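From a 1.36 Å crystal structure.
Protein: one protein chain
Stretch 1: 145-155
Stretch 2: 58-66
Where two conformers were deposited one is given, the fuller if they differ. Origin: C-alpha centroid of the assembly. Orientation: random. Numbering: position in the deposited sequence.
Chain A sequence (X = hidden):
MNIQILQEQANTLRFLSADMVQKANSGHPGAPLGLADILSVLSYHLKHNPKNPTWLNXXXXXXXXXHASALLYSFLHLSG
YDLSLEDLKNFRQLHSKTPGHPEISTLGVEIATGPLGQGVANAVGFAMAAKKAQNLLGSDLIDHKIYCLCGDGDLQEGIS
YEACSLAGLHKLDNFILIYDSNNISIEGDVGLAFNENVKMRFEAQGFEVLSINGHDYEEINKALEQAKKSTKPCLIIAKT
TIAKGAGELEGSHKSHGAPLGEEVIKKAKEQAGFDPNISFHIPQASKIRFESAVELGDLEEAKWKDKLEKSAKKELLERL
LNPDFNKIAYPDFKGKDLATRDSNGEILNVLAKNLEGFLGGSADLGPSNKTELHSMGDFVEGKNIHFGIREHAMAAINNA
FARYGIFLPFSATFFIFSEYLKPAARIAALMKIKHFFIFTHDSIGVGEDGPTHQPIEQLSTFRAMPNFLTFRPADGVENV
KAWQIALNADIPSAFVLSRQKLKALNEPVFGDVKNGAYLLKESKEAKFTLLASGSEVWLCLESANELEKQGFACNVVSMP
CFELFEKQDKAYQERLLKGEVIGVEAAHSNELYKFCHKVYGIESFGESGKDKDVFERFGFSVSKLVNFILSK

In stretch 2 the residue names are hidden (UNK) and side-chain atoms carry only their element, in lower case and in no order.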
ATOM      1  N   LYS A 145     -26.282   5.663  14.423  1.00  6.54           N
ATOM      2  CA  LYS A 145     -25.835   4.620  13.494  1.00  7.59           C
ATOM      3  C   LYS A 145     -24.758   5.132  12.564  1.00  7.07           C
ATOM      4  O   LYS A 145     -24.533   6.345  12.435  1.00  7.74           O
ATOM      5  CB  LYS A 145     -27.028   4.113  12.689  1.00  8.15           C
ATOM      6  CG  LYS A 145     -28.118   3.481  13.532  1.00  9.22           C
ATOM      7  CD  LYS A 145     -27.702   2.176  14.202  1.00 10.17           C
ATOM      8  CE  LYS A 145     -28.830   1.567  15.052  1.00 10.59           C
ATOM      9  NZ  LYS A 145     -28.333   0.362  15.745  1.00 12.84           N
ATOM     10  N   ILE A 146     -24.115   4.179  11.889  1.00  7.10           N
ATOM     11  CA  ILE A 146     -23.160   4.421  10.808  1.00  7.70           C
ATOM     12  C   ILE A 146     -23.617   3.582   9.644  1.00  7.75           C
ATOM     13  O   ILE A 146     -23.715   2.343   9.768  1.00  8.73           O
ATOM     14  CB  ILE A 146     -21.728   4.049  11.183  1.00  7.86           C
ATOM     15  CG1 ILE A 146     -21.227   4.863  12.404  1.00  8.66           C
ATOM     16  CG2 ILE A 146     -20.814   4.267   9.969  1.00  8.46           C
ATOM     17  CD1 ILE A 146     -21.695   4.474  13.782  1.00  9.75           C
ATOM     18  N   TYR A 147     -24.034   4.232   8.568  1.00  7.65           N
ATOM     19  CA  TYR A 147     -24.502   3.588   7.336  1.00  8.25           C
ATOM     20  C   TYR A 147     -23.445   3.735   6.272  1.00  8.90           C
ATOM     21  O   TYR A 147     -22.960   4.834   6.001  1.00 10.18           O
ATOM     22  CB  TYR A 147     -25.792   4.247   6.828  1.00  8.66           C
ATOM     23  CG  TYR A 147     -26.984   4.092   7.727  1.00  8.14           C
ATOM     24  CD1 TYR A 147     -27.727   2.917   7.744  1.00  8.77           C
ATOM     25  CD2 TYR A 147     -27.397   5.131   8.561  1.00  8.89           C
ATOM     26  CE1 TYR A 147     -28.856   2.801   8.542  1.00  8.38           C
ATOM     27  CE2 TYR A 147     -28.499   5.008   9.389  1.00  8.32           C
ATOM     28  CZ  TYR A 147     -29.226   3.826   9.394  1.00  7.30           C
ATOM     29  OH  TYR A 147     -30.357   3.633  10.192  1.00  9.14           O
ATOM     30  N   CYS A 148     -23.063   2.631   5.643  1.00  8.67           N
ATOM     31  CA  CYS A 148     -22.105   2.690   4.562  1.00  8.96           C
ATOM     32  C   CYS A 148     -22.665   2.014   3.342  1.00  8.49           C
ATOM     33  O   CYS A 148     -23.136   0.868   3.456  1.00  9.37           O
ATOM     34  CB  CYS A 148     -20.833   1.959   4.976  1.00  8.27           C
ATOM     35  SG  CYS A 148     -19.530   1.909   3.759  1.00 10.96           S
ATOM     36  N   LEU A 149     -22.635   2.689   2.199  1.00  8.88           N
ATOM     37  CA  LEU A 149     -22.996   2.052   0.926  0.50  9.79           C
ATOM     38  C   LEU A 149     -21.733   1.646   0.219  1.00  9.51           C
ATOM     39  O   LEU A 149     -20.821   2.442   0.077  1.00 10.37           O
ATOM     40  CB  LEU A 149     -23.785   3.002   0.023  0.50 10.32           C
ATOM     41  CG  LEU A 149     -25.264   3.239   0.296  0.50 11.82           C
ATOM     42  CD1 LEU A 149     -25.533   3.644   1.756  0.50 14.70           C
ATOM     43  CD2 LEU A 149     -25.776   4.305  -0.698  0.50 14.26           C
ATOM     44  N   CYS A 150     -21.663   0.395  -0.203  1.00  8.44           N
ATOM     45  CA  CYS A 150     -20.469  -0.124  -0.883  1.00  8.96           C
ATOM     46  C   CYS A 150     -20.853  -0.985  -2.067  1.00  9.35           C
ATOM     47  O   CYS A 150     -22.013  -1.320  -2.236  1.00 10.17           O
ATOM     48  CB  CYS A 150     -19.571  -0.880   0.119  1.00  8.67           C
ATOM     49  SG  CYS A 150     -20.194  -2.518   0.554  1.00 11.35           S
ATOM     50  N   GLY A 151     -19.859  -1.314  -2.871  1.00  9.46           N
ATOM     51  CA  GLY A 151     -20.031  -2.136  -4.038  1.00  9.75           C
ATOM     52  C   GLY A 151     -19.017  -3.240  -4.134  1.00 10.19           C
ATOM     53  O   GLY A 151     -18.193  -3.449  -3.224  1.00  9.98           O
ATOM     54  N   ASP A 152     -19.060  -3.963  -5.249  1.00  9.40           N
ATOM     55  CA  ASP A 152     -18.101  -5.060  -5.481  1.00 11.23           C
ATOM     56  C   ASP A 152     -16.646  -4.677  -5.351  1.00 11.39           C
ATOM     57  O   ASP A 152     -15.846  -5.416  -4.771  1.00 12.67           O
ATOM     58  CB  ASP A 152     -18.328  -5.682  -6.857  1.00 11.58           C
ATOM     59  CG  ASP A 152     -19.603  -6.431  -6.901  1.00 13.41           C
ATOM     60  OD1 ASP A 152     -19.666  -7.438  -6.160  1.00 13.97           O
ATOM     61  OD2 ASP A 152     -20.553  -6.019  -7.596  1.00 13.59           O
ATOM     62  N   GLY A 153     -16.244  -3.550  -5.909  1.00 10.85           N
ATOM     63  CA  GLY A 153     -14.878  -3.126  -5.816  1.00 11.18           C
ATOM     64  C   GLY A 153     -14.421  -2.961  -4.384  1.00 11.00           C
ATOM     65  O   GLY A 153     -13.262  -3.275  -4.018  1.00 12.38           O
ATOM     66  N   ASP A 154     -15.292  -2.417  -3.543  1.00  9.52           N
ATOM     67  CA  ASP A 154     -14.940  -2.212  -2.162  1.00  9.36           C
ATOM     68  C   ASP A 154     -14.699  -3.548  -1.473  1.00  9.14           C
ATOM     69  O   ASP A 154     -13.758  -3.685  -0.687  1.00 10.28           O
ATOM     70  CB  ASP A 154     -16.040  -1.442  -1.414  1.00  9.57           C
ATOM     71  CG  ASP A 154     -16.285  -0.059  -1.978  1.00 10.52           C
ATOM     72  OD1 ASP A 154     -15.403   0.826  -1.875  1.00 10.31           O
ATOM     73  OD2 ASP A 154     -17.388   0.141  -2.590  1.00 11.66           O
ATOM     74  N   LEU A 155     -15.563  -4.526  -1.715  1.00  8.87           N
ATOM     75  CA  LEU A 155     -15.499  -5.801  -1.016  1.00  8.86           C
ATOM     76  C   LEU A 155     -14.408  -6.734  -1.507  1.00  8.33           C
ATOM     77  O   LEU A 155     -14.019  -7.649  -0.800  1.00  8.64           O
ATOM     78  CB  LEU A 155     -16.874  -6.472  -0.982  1.00 10.24           C
ATOM     79  CG  LEU A 155     -17.892  -5.634  -0.173  1.00 10.33           C
ATOM     80  CD1 LEU A 155     -19.144  -6.450   0.035  1.00 15.10           C
ATOM     81  CD2 LEU A 155     -17.392  -5.110   1.180  1.00 11.64           C
ATOM     82  N   UNK A  58     -25.339  12.847  15.186  1.00  6.21           N
ATOM     83  CA  UNK A  58     -25.939  12.505  13.900  1.00  5.97           C
ATOM     84  C   UNK A  58     -25.566  11.089  13.462  1.00  6.71           C
ATOM     85  O   UNK A  58     -24.477  10.596  13.761  1.00  7.06           O
ATOM     86  c   UNK A  58     -23.588  14.522  11.599  1.00  6.36           C
ATOM     87  c   UNK A  58     -21.168  14.771  11.794  1.00  7.93           C
ATOM     88  n   UNK A  58     -22.217  14.359  11.107  1.00  7.51           N
ATOM     89  n   UNK A  58     -19.953  14.670  11.293  1.00  8.98           N
ATOM     90  c   UNK A  58     -24.045  13.358  12.432  1.00  6.46           C
ATOM     91  n   UNK A  58     -21.279  15.281  13.003  1.00  7.57           N
ATOM     92  c   UNK A  58     -25.491  13.480  12.819  1.00  7.15           C
ATOM     93  N   UNK A  59     -26.441  10.430  12.718  1.00  5.76           N
ATOM     94  CA  UNK A  59     -26.004   9.256  11.978  1.00  6.32           C
ATOM     95  C   UNK A  59     -24.927   9.669  10.968  1.00  6.81           C
ATOM     96  O   UNK A  59     -24.997  10.753  10.390  1.00  8.48           O
ATOM     97  o   UNK A  59     -29.320   7.767  11.573  1.00  8.69           O
ATOM     98  o   UNK A  59     -27.949   7.661  13.272  1.00  7.22           O
ATOM     99  c   UNK A  59     -27.145   8.624  11.205  1.00  6.95           C
ATOM    100  c   UNK A  59     -28.186   7.975  12.073  1.00  7.89           C
ATOM    101  N   UNK A  60     -23.950   8.804  10.759  1.00  7.56           N
ATOM    102  CA  UNK A  60     -22.861   9.052   9.810  1.00  8.07           C
ATOM    103  C   UNK A  60     -23.142   8.203   8.557  1.00  7.99           C
ATOM    104  O   UNK A  60     -23.196   6.985   8.642  1.00  9.28           O
ATOM    105  c   UNK A  60     -20.683  11.652  14.055  1.00  7.33           C
ATOM    106  n   UNK A  60     -19.938  12.365  14.907  1.00  7.41           N
ATOM    107  n   UNK A  60     -21.873  11.234  14.468  1.00  7.15           N
ATOM    108  c   UNK A  60     -21.067   9.279  11.770  1.00 11.98           C
ATOM    109  c   UNK A  60     -21.468   8.706  10.384  1.00  9.27           C
ATOM    110  c   UNK A  60     -21.055  10.756  11.739  1.00 11.65           C
ATOM    111  n   UNK A  60     -20.263  11.403  12.810  1.00  8.82           N
ATOM    112  N   UNK A  61     -23.264   8.836   7.395  1.00  7.54           N
ATOM    113  CA  UNK A  61     -23.485   8.197   6.123  1.00  8.35           C
ATOM    114  C   UNK A  61     -22.193   8.248   5.335  1.00  7.27           C
ATOM    115  O   UNK A  61     -21.614   9.318   5.186  1.00  9.05           O
ATOM    116  c   UNK A  61     -25.370   7.055   3.958  1.00 11.03           C
ATOM    117  c   UNK A  61     -24.578   8.924   5.363  1.00  9.97           C
ATOM    118  c   UNK A  61     -24.910   8.482   3.945  1.00 10.44           C
ATOM    119  c   UNK A  61     -25.948   9.455   3.325  1.00 13.49           C
ATOM    120  N   UNK A  62     -21.726   7.106   4.856  1.00  7.08           N
ATOM    121  CA  UNK A  62     -20.508   7.004   4.043  1.00  7.11           C
ATOM    122  C   UNK A  62     -20.794   6.302   2.708  1.00  7.52           C
ATOM    123  O   UNK A  62     -21.229   5.143   2.694  1.00  8.20           O
ATOM    124  c   UNK A  62     -19.416   6.213   4.749  1.00  7.38           C
ATOM    125  c   UNK A  62     -18.135   6.090   3.867  1.00  8.83           C
ATOM    126  c   UNK A  62     -19.055   6.834   6.124  1.00  9.29           C
ATOM    127  N   UNK A  63     -20.517   6.968   1.603  1.00  7.86           N
ATOM    128  CA  UNK A  63     -20.525   6.351   0.260  1.00  8.47           C
ATOM    129  C   UNK A  63     -19.124   5.819  -0.004  1.00  7.51           C
ATOM    130  O   UNK A  63     -18.268   6.584  -0.412  1.00  8.83           O
ATOM    131  c   UNK A  63     -23.152   8.006   0.032  1.00 12.71           C
ATOM    132  c   UNK A  63     -25.037   8.253  -1.447  1.00 14.85           C
ATOM    133  c   UNK A  63     -22.333   7.651  -1.012  1.00 12.10           C
ATOM    134  c   UNK A  63     -24.540   8.275  -0.186  1.00 15.31           C
ATOM    135  c   UNK A  63     -22.879   7.670  -2.305  1.00 13.92           C
ATOM    136  c   UNK A  63     -24.217   7.956  -2.514  1.00 14.65           C
ATOM    137  c   UNK A  63     -20.874   7.377  -0.823  1.00  9.99           C
ATOM    138  N   UNK A  64     -18.853   4.537   0.189  1.00  6.89           N
ATOM    139  CA  UNK A  64     -17.521   4.028  -0.062  1.00  7.56           C
ATOM    140  C   UNK A  64     -17.154   4.085  -1.539  1.00  9.04           C
ATOM    141  O   UNK A  64     -16.013   4.359  -1.887  1.00  9.75           O
ATOM    142  o   UNK A  64     -16.009   2.209   0.423  1.00  8.18           O
ATOM    143  c   UNK A  64     -17.377   2.615   0.500  1.00  7.99           C
ATOM    144  N   UNK A  65     -18.143   3.865  -2.390  1.00  9.33           N
ATOM    145  CA  UNK A  65     -17.971   4.033  -3.815  1.00  9.30           C
ATOM    146  C   UNK A  65     -18.158   5.506  -4.111  1.00  9.57           C
ATOM    147  O   UNK A  65     -19.264   5.945  -4.453  1.00 11.13           O
ATOM    148  N   UNK A  66     -17.086   6.281  -3.990  1.00  9.88           N
ATOM    149  CA  UNK A  66     -17.159   7.743  -4.175  1.00 10.20           C
ATOM    150  C   UNK A  66     -17.551   8.097  -5.586  1.00  9.49           C
ATOM    151  O   UNK A  66     -18.023   9.205  -5.834  1.00  9.01           O
TER
HETATM  152  O   HOH W   1     -30.957   5.651  11.842  1.00 13.48           O
HETATM  153  O   HOH W   2     -21.049   4.237  -2.362  1.00 17.57           O

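Position 58 carries seven side-chain atoms: three carbons, a nitrogen, then a carbon bearing two more nitrogens. That guanidinium group identifies Arg58. Its CA-to-CB bond points away from stretch 1.

Position 59 has two carbons, the second carrying two oxygens. One oxygen lies 2.8 Å from Lys145 N and accepts its hydrogen bond. A carboxylate on so short a stem is Asp59. The bonded oxygen is OD1. The other, OD2, sits at the edge of the Tyr147 ring, 3.6 Å from Tyr147 CE2. Water 1 links Asp59 OD2 and Tyr147 OH, at 2.7 Å from each.

Position 60 again shows three carbons, a nitrogen and a carbon with two nitrogens. Its CB is 4.3 Å from Ile146 CG1, and the end of the chain leads away from stretch 1. This is Arg60. Its NH1 turns back to Arg58 O, a hydrogen bond of 2.8 Å.

Position 61 has four carbons, forked at the second. One tip lies 4.0 Å from Tyr147 CB and 4.1 Å from Leu149 CD1. The fork one carbon beyond CB makes it Leu61, and the tip is CD1.

Position 62 has three carbons, with the fork at CB itself. One branch is 4.4 Å from Cys148 SG. This is Val62.

Position 63 has one carbon and then a ring of six carbons, with no oxygen attached. It is Phe63. Leu149 CD2 lies over one face of the ring, 4.2 Å from its centroid, in a CH-pi contact.

Position 64 has one carbon and one oxygen. The CA-to-CB bond points toward stretch 1, and the oxygen is 2.7 Å from Asp154 OD1. This is Ser64, whose OG donates that hydrogen bond.

Position 65 has no side-chain atoms, so it is Gly65. Water 2 accepts from Gly65 N at 2.9 Å and donates to Leu149 O at 3.0 Å.

Position 66 is also bare: Gly66. It does not touch stretch 1.

The contact is a parallel strand pairing. Hydrogen bonds alternate along it: Arg60 N to Lys145 O (3.0 Å), Tyr147 N to Arg60 O (2.9 Å), Val62 N to Tyr147 O (2.8 Å), Leu149 N to Val62 O (2.9 Å) and Ser64 N to Leu149 O (2.9 Å). Tyr147, Leu149, Leu61 and Phe63 share one face of the sheet; Ile146, Cys148, Arg60 and Val62 share the other. Beyond the strands, Asp154 holds Ser64 through OD1 and accepts from Gly151 N through OD2 (2.9 Å), tying the helix start to stretch 2.

Stretch 2, residues 58-66: RDRLVFSGG
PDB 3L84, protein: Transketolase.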